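PDB 5XHX: helix-turn-helix transcriptional regulator, which probably binds DNA as a LuxR-family transcription regulator, this chain being its N-terminal ligand-binding domain. Local coordinates for residues 27-32 and 45-50; 129-134 and 157-162; 75-78 and 84-87. All blocks are in the same frame, centred on the assembly; numbering follows the deposited sequence.

Contact 1: 27-32 and 45-50; sequences FFWRIL and WAALIF
Trp29 of helix 28-36 meets Ala47 and Trp45 of strand 44-50 where a helix layer lies on a face of the antiparallel sheet. The methyl of Ala47 sits over one face of the Trp29 indole in a CH-pi contact. Ala47 CB is 3.5 Å from the centroid of the five-membered ring and 18° off its normal. The nearest ring atom is Trp29 CD2, 3.3 Å from Ala47 CB. Phe28 CD2 lies over the opposite face of the indole, which is therefore held between the two. With CG between the backbone N and the carbonyl carbon (chi1 53°), the Trp45 indole reaches the helix backbone with its six-membered ring. Trp45 CZ3 lies 3.8 Å from Trp29 CB. Two atoms along the rim, Trp45 CZ2 is 3.4 Å from Arg30 CA. The first carbons of the Arg30 side chain pass beside CZ2, while the guanidinium leads away from the strand. Helix 28-32 and strand 45-50 approach to 9.0 Å between axes, at 130°. Trp29 NE1 is hydrogen-bonded to Glu177 OE2, and the Trp29 ring also touches Met170 and Arg173 of helix 153-173. Helix 11-21 packs on Phe28, Ile31 and Leu32, and Ser59 of strand 56-60 touches both tryptophans.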
# COMPACT_ATOMS: atom_id res chain seq x y z
N PHE A 27 -2.65 14.33 2.82
CA PHE A 27 -2.57 14.55 1.38
C PHE A 27 -2.62 13.26 0.57
O PHE A 27 -2.23 13.28 -0.61
CB PHE A 27 -1.28 15.32 1.05
CG PHE A 27 -0.07 14.81 1.79
CD1 PHE A 27 0.75 13.85 1.24
CD2 PHE A 27 0.23 15.30 3.06
CE1 PHE A 27 1.87 13.38 1.92
CE2 PHE A 27 1.34 14.83 3.75
CZ PHE A 27 2.16 13.87 3.18
N PHE A 28 -3.08 12.15 1.15
CA PHE A 28 -3.08 10.88 0.43
C PHE A 28 -3.88 10.97 -0.87
O PHE A 28 -3.40 10.54 -1.92
CB PHE A 28 -3.64 9.76 1.30
CG PHE A 28 -4.00 8.52 0.52
CD1 PHE A 28 -3.01 7.63 0.11
CD2 PHE A 28 -5.33 8.26 0.17
CE1 PHE A 28 -3.33 6.50 -0.63
CE2 PHE A 28 -5.66 7.12 -0.58
CZ PHE A 28 -4.65 6.24 -0.97
N TRP A 29 -5.11 11.49 -0.82
CA TRP A 29 -5.94 11.50 -2.02
C TRP A 29 -5.34 12.37 -3.11
O TRP A 29 -5.43 12.04 -4.30
CB TRP A 29 -7.37 11.96 -1.69
CG TRP A 29 -8.07 10.98 -0.82
CD1 TRP A 29 -8.35 11.12 0.50
CD2 TRP A 29 -8.54 9.68 -1.19
NE1 TRP A 29 -9.00 10.01 0.97
CE2 TRP A 29 -9.13 9.11 -0.06
CE3 TRP A 29 -8.56 8.96 -2.40
CZ2 TRP A 29 -9.70 7.83 -0.06
CZ3 TRP A 29 -9.13 7.69 -2.41
CH2 TRP A 29 -9.69 7.14 -1.25
N ARG A 30 -4.72 13.50 -2.73
CA ARG A 30 -4.02 14.31 -3.72
C ARG A 30 -2.91 13.51 -4.40
O ARG A 30 -2.75 13.58 -5.62
CB ARG A 30 -3.44 15.58 -3.08
CG ARG A 30 -2.75 16.49 -4.11
CD ARG A 30 -2.15 17.78 -3.52
NE ARG A 30 -1.24 17.52 -2.40
CZ ARG A 30 0.07 17.31 -2.52
NH1 ARG A 30 0.65 17.31 -3.72
NH2 ARG A 30 0.81 17.08 -1.44
N ILE A 31 -2.16 12.71 -3.63
CA ILE A 31 -1.07 11.94 -4.23
C ILE A 31 -1.61 10.82 -5.12
O ILE A 31 -1.05 10.53 -6.18
CB ILE A 31 -0.12 11.39 -3.14
CG1 ILE A 31 0.46 12.53 -2.30
CG2 ILE A 31 1.02 10.57 -3.81
CD1 ILE A 31 1.12 13.61 -3.13
N LEU A 32 -2.71 10.19 -4.71
CA LEU A 32 -3.31 9.16 -5.55
C LEU A 32 -3.81 9.74 -6.87
O LEU A 32 -3.52 9.21 -7.95
CB LEU A 32 -4.44 8.46 -4.78
CG LEU A 32 -5.26 7.42 -5.57
CD1 LEU A 32 -4.35 6.41 -6.29
CD2 LEU A 32 -6.23 6.71 -4.65
N TRP A 45 -10.43 16.37 -8.86
CA TRP A 45 -10.66 15.09 -8.21
C TRP A 45 -11.36 15.34 -6.89
O TRP A 45 -11.29 16.43 -6.33
CB TRP A 45 -9.35 14.31 -8.00
CG TRP A 45 -8.31 15.11 -7.29
CD1 TRP A 45 -7.32 15.87 -7.85
CD2 TRP A 45 -8.16 15.24 -5.87
NE1 TRP A 45 -6.57 16.46 -6.86
CE2 TRP A 45 -7.07 16.10 -5.64
CE3 TRP A 45 -8.85 14.72 -4.78
CZ2 TRP A 45 -6.64 16.43 -4.37
CZ3 TRP A 45 -8.44 15.07 -3.51
CH2 TRP A 45 -7.34 15.91 -3.32
N ALA A 46 -12.05 14.30 -6.42
CA ALA A 46 -12.66 14.32 -5.10
C ALA A 46 -12.71 12.89 -4.57
O ALA A 46 -12.88 11.95 -5.34
CB ALA A 46 -14.07 14.93 -5.15
N ALA A 47 -12.52 12.74 -3.27
CA ALA A 47 -12.76 11.47 -2.60
C ALA A 47 -13.91 11.64 -1.61
O ALA A 47 -13.92 12.59 -0.82
CB ALA A 47 -11.51 10.97 -1.87
N LEU A 48 -14.88 10.72 -1.65
CA LEU A 48 -16.09 10.88 -0.86
C LEU A 48 -16.72 9.52 -0.61
O LEU A 48 -16.46 8.54 -1.32
CB LEU A 48 -17.09 11.84 -1.55
CG LEU A 48 -17.77 11.53 -2.89
CD1 LEU A 48 -18.80 12.64 -3.26
CD2 LEU A 48 -16.76 11.37 -4.05
N ILE A 49 -17.59 9.47 0.40
CA ILE A 49 -18.35 8.26 0.71
C ILE A 49 -19.83 8.57 0.51
O ILE A 49 -20.38 9.46 1.16
CB ILE A 49 -18.07 7.77 2.14
CG1 ILE A 49 -16.56 7.45 2.29
CG2 ILE A 49 -18.94 6.56 2.46
CD1 ILE A 49 -16.14 7.13 3.75
N PHE A 50 -20.45 7.84 -0.42
CA PHE A 50 -21.89 7.87 -0.61
C PHE A 50 -22.54 6.86 0.33
O PHE A 50 -21.94 5.85 0.72
CB PHE A 50 -22.25 7.52 -2.06
CG PHE A 50 -21.86 8.55 -3.08
CD1 PHE A 50 -22.13 9.90 -2.88
CD2 PHE A 50 -21.23 8.16 -4.26
CE1 PHE A 50 -21.79 10.84 -3.86
CE2 PHE A 50 -20.87 9.10 -5.23
CZ PHE A 50 -21.16 10.44 -5.05

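Contact 2: 129-134 and 157-162; sequences VQYNVP and ALFELL
Tyr131 on strand 127-134 reaches across to Phe159 on helix 153-173. From CB the side chain turns with CG beside the backbone N and anti to the carbonyl carbon (chi1 -70°), and this carries the ring tip toward the helix. Tyr131 CE1 is the first atom to come near, 3.7 Å from Phe159 O. Next, Tyr131 CZ lies 4.2 Å from Phe159 CB. At the tip, Tyr131 OH donates a hydrogen bond of 2.8 Å to Phe159 O. The carbonyl oxygen lies at the ring edge, near the ring plane. The hydroxyl meets it well off the C=O direction, with a C=O...donor angle of 108°, and is tilted 21° from the carbonyl plane. The two side chains run at about a right angle. Val129 meets Phe159 from elsewhere on the strand. Its CG2 is 3.8 Å from Phe159 CE2, a CH-pi contact that is off-centre on the ring. Leu99 and Leu145 of the sheet also touch Phe159, and Arg163, Val166 and Met170 touch Tyr131. The chemistry is mixed: one polar bond ties strand to helix among largely apolar side chains. It gives the buried hydroxyl a backbone acceptor, and it links the sheet directly to the helix backbone.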
# COMPACT_ATOMS: atom_id res chain seq x y z
N VAL A 129 -14.53 10.06 -14.42
CA VAL A 129 -14.57 8.64 -14.07
C VAL A 129 -14.54 8.56 -12.56
O VAL A 129 -14.13 9.49 -11.87
CB VAL A 129 -13.41 7.81 -14.65
CG1 VAL A 129 -13.39 7.89 -16.16
CG2 VAL A 129 -12.07 8.28 -14.05
N GLN A 130 -14.95 7.40 -12.05
CA GLN A 130 -14.96 7.19 -10.61
C GLN A 130 -14.62 5.74 -10.32
O GLN A 130 -15.20 4.83 -10.93
CB GLN A 130 -16.35 7.55 -10.05
CG GLN A 130 -16.45 7.66 -8.57
CD GLN A 130 -17.83 8.15 -8.16
OE1 GLN A 130 -18.05 9.34 -7.96
NE2 GLN A 130 -18.77 7.23 -8.10
N TYR A 131 -13.72 5.52 -9.37
CA TYR A 131 -13.57 4.21 -8.73
C TYR A 131 -14.54 4.12 -7.56
O TYR A 131 -14.52 4.98 -6.68
CB TYR A 131 -12.15 3.99 -8.22
CG TYR A 131 -11.08 3.81 -9.29
CD1 TYR A 131 -10.80 2.54 -9.82
CD2 TYR A 131 -10.34 4.89 -9.74
CE1 TYR A 131 -9.79 2.38 -10.79
CE2 TYR A 131 -9.34 4.74 -10.68
CZ TYR A 131 -9.06 3.49 -11.20
OH TYR A 131 -8.07 3.36 -12.12
N ASN A 132 -15.37 3.06 -7.53
CA ASN A 132 -16.37 2.82 -6.49
C ASN A 132 -15.96 1.61 -5.68
O ASN A 132 -15.83 0.51 -6.24
CB ASN A 132 -17.76 2.54 -7.06
CG ASN A 132 -18.46 3.76 -7.53
OD1 ASN A 132 -17.82 4.73 -7.94
ND2 ASN A 132 -19.80 3.75 -7.46
N VAL A 133 -15.80 1.78 -4.37
CA VAL A 133 -15.39 0.70 -3.48
C VAL A 133 -16.45 0.55 -2.39
O VAL A 133 -16.53 1.38 -1.48
CB VAL A 133 -14.01 0.97 -2.88
CG1 VAL A 133 -13.62 -0.14 -1.89
CG2 VAL A 133 -12.98 1.09 -4.01
N PRO A 134 -17.29 -0.48 -2.47
CA PRO A 134 -18.25 -0.74 -1.39
C PRO A 134 -17.52 -0.93 -0.07
O PRO A 134 -16.51 -1.63 0.01
CB PRO A 134 -18.95 -2.03 -1.85
CG PRO A 134 -18.81 -2.04 -3.34
CD PRO A 134 -17.50 -1.36 -3.64
N ALA A 157 -8.93 2.03 -20.46
CA ALA A 157 -8.15 0.81 -20.41
C ALA A 157 -7.08 0.88 -19.32
O ALA A 157 -6.93 -0.05 -18.52
CB ALA A 157 -7.51 0.55 -21.78
N LEU A 158 -6.34 1.99 -19.26
CA LEU A 158 -5.34 2.17 -18.21
C LEU A 158 -5.96 2.12 -16.82
O LEU A 158 -5.44 1.45 -15.91
CB LEU A 158 -4.62 3.51 -18.40
CG LEU A 158 -3.22 3.43 -19.01
CD1 LEU A 158 -2.26 2.88 -17.96
CD2 LEU A 158 -3.23 2.55 -20.25
N PHE A 159 -7.05 2.87 -16.61
CA PHE A 159 -7.72 2.86 -15.31
C PHE A 159 -8.09 1.44 -14.89
O PHE A 159 -7.99 1.09 -13.71
CB PHE A 159 -8.97 3.75 -15.37
CG PHE A 159 -8.67 5.22 -15.42
CD1 PHE A 159 -7.68 5.78 -14.62
CD2 PHE A 159 -9.40 6.05 -16.26
CE1 PHE A 159 -7.42 7.16 -14.66
CE2 PHE A 159 -9.15 7.43 -16.31
CZ PHE A 159 -8.16 7.98 -15.50
N GLU A 160 -8.52 0.61 -15.84
CA GLU A 160 -8.84 -0.78 -15.52
C GLU A 160 -7.59 -1.59 -15.22
O GLU A 160 -7.61 -2.49 -14.38
CB GLU A 160 -9.61 -1.44 -16.69
CG GLU A 160 -11.07 -0.96 -16.87
CD GLU A 160 -12.03 -1.54 -15.84
OE1 GLU A 160 -11.60 -2.30 -14.93
OE2 GLU A 160 -13.24 -1.25 -15.94
N LEU A 161 -6.48 -1.30 -15.91
CA LEU A 161 -5.24 -2.04 -15.66
C LEU A 161 -4.75 -1.82 -14.24
O LEU A 161 -4.29 -2.76 -13.58
CB LEU A 161 -4.17 -1.61 -16.67
CG LEU A 161 -2.91 -2.49 -16.66
CD1 LEU A 161 -3.22 -3.85 -17.26
CD2 LEU A 161 -1.78 -1.81 -17.45
N LEU A 162 -4.82 -0.57 -13.77
CA LEU A 162 -4.31 -0.19 -12.46
C LEU A 162 -5.31 -0.46 -11.35
O LEU A 162 -4.92 -0.49 -10.17
CB LEU A 162 -3.96 1.30 -12.45
CG LEU A 162 -3.04 1.82 -13.56
CD1 LEU A 162 -2.66 3.28 -13.32
CD2 LEU A 162 -1.81 0.95 -13.66

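Contact 3: 75-78 and 84-87; sequences SRYI and QDPF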
# COMPACT_ATOMS: atom_id res chain seq x y z
N SER A 75 -21.78 22.83 -0.01
CA SER A 75 -22.91 22.59 0.89
C SER A 75 -24.15 22.19 0.12
O SER A 75 -24.88 21.27 0.53
CB SER A 75 -23.16 23.84 1.74
OG SER A 75 -24.34 23.69 2.50
N ARG A 76 -24.41 22.84 -1.03
CA ARG A 76 -25.56 22.47 -1.85
C ARG A 76 -25.44 21.03 -2.34
O ARG A 76 -26.43 20.29 -2.39
CB ARG A 76 -25.72 23.41 -3.04
CG ARG A 76 -26.14 24.84 -2.68
CD ARG A 76 -26.88 25.46 -3.86
NE ARG A 76 -28.19 24.83 -4.01
CZ ARG A 76 -28.89 24.79 -5.14
NH1 ARG A 76 -28.40 25.33 -6.26
NH2 ARG A 76 -30.07 24.19 -5.14
N TYR A 77 -24.24 20.65 -2.78
CA TYR A 77 -24.04 19.26 -3.18
C TYR A 77 -24.39 18.32 -2.04
O TYR A 77 -25.20 17.41 -2.19
CB TYR A 77 -22.58 19.05 -3.64
CG TYR A 77 -22.33 17.65 -4.14
CD1 TYR A 77 -22.67 17.28 -5.43
CD2 TYR A 77 -21.78 16.70 -3.31
CE1 TYR A 77 -22.46 16.00 -5.89
CE2 TYR A 77 -21.56 15.40 -3.76
CZ TYR A 77 -21.90 15.06 -5.04
OH TYR A 77 -21.71 13.77 -5.49
N ILE A 78 -23.81 18.57 -0.87
CA ILE A 78 -23.97 17.67 0.27
C ILE A 78 -25.44 17.59 0.72
O ILE A 78 -25.92 16.51 1.09
CB ILE A 78 -23.04 18.11 1.41
CG1 ILE A 78 -21.58 17.85 1.00
CG2 ILE A 78 -23.37 17.39 2.71
CD1 ILE A 78 -20.57 18.33 2.04
N GLN A 84 -28.82 14.17 -7.72
CA GLN A 84 -28.84 14.22 -9.18
C GLN A 84 -27.49 13.84 -9.78
O GLN A 84 -27.33 13.89 -11.01
CB GLN A 84 -29.24 15.63 -9.66
CG GLN A 84 -30.60 16.14 -9.08
CD GLN A 84 -30.70 17.68 -9.06
OE1 GLN A 84 -30.08 18.37 -9.89
NE2 GLN A 84 -31.49 18.21 -8.14
N ASP A 85 -26.51 13.50 -8.95
CA ASP A 85 -25.20 13.13 -9.47
C ASP A 85 -25.29 11.70 -9.99
O ASP A 85 -25.53 10.77 -9.20
CB ASP A 85 -24.15 13.26 -8.37
CG ASP A 85 -22.73 12.91 -8.86
OD1 ASP A 85 -22.56 12.37 -9.96
OD2 ASP A 85 -21.78 13.16 -8.08
N PRO A 86 -25.12 11.49 -11.30
CA PRO A 86 -25.17 10.11 -11.83
C PRO A 86 -24.22 9.16 -11.11
O PRO A 86 -24.50 7.95 -11.02
CB PRO A 86 -24.81 10.28 -13.31
CG PRO A 86 -24.23 11.65 -13.45
CD PRO A 86 -24.81 12.49 -12.33
N PHE A 87 -23.14 9.67 -10.54
CA PHE A 87 -22.21 8.79 -9.84
C PHE A 87 -22.73 8.38 -8.46
O PHE A 87 -22.38 7.30 -7.97
CB PHE A 87 -20.84 9.45 -9.73
CG PHE A 87 -20.09 9.44 -11.04
CD1 PHE A 87 -19.39 8.31 -11.43
CD2 PHE A 87 -20.13 10.54 -11.90
CE1 PHE A 87 -18.70 8.28 -12.65
CE2 PHE A 87 -19.46 10.51 -13.14
CZ PHE A 87 -18.74 9.38 -13.50
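Tyr77 and Asp85 carry this contact, each burying about the same area against the other segment. Tyr77 lies on helix 72-81, and Asp85 comes just before helix 86-92. Tyr77 CG is anti to the backbone N (chi1 -177°), and the phenol then extends toward the start of the second helix. Tyr77 OH donates a hydrogen bond of 2.7 Å to Asp85 OD2. The oxygen lies at the ring edge, in the ring plane, and uses its anti lone pair, the one turned away from OD1. Ring and carboxylate planes are 63° apart. Asp85 CB adds a looser touch, 4.1 Å from Tyr77 CE1. The other carboxylate oxygen serves its own segment: Phe87 N donates to Asp85 OD1 over 2.8 Å. This donor comes from above the carboxylate plane, 53° out of it. Each oxygen thus has its own donor, and the two bonds restrain rotation of the carboxylate. The Tyr77 ring also stacks with Tyr119 of helix 114-123, and Leu48 and Phe50 of the sheet touch it. Asp85 is the N-cap of helix 86-92, and its bond to the residue two positions on forms an Asx turn. An Asp-Pro pair at this kind of helix start is familiar from LuxR-type ligand-binding domains, where it borders the autoinducer pocket; the arrangement here is consistent with that site.

Contacts 1 and 2 both reach the same antiparallel sheet, and their centres are 13 Å apart. Contact 3 lies about 16 Å from contact 1 and 20 Å from contact 2, centre to centre. Contacts 2 and 3 are on opposite sides of the chain's centre. Phe50, at the end of the strand of contact 1, links the first to the third: Phe50 CE1 is 3.4 Å from Tyr77 OH. Gln130 joins contact 2 to contact 3, with Gln130 OE1 3.3 Å from Phe87 CB. Gln130 OE1 is also 3.9 Å from Phe50 CE2, so residues of the three pairs of segments meet around Phe50, although the contacts themselves are centred well apart. By analogy with LuxR-type relatives, the Asp-Pro of contact 3 probably borders the ligand pocket.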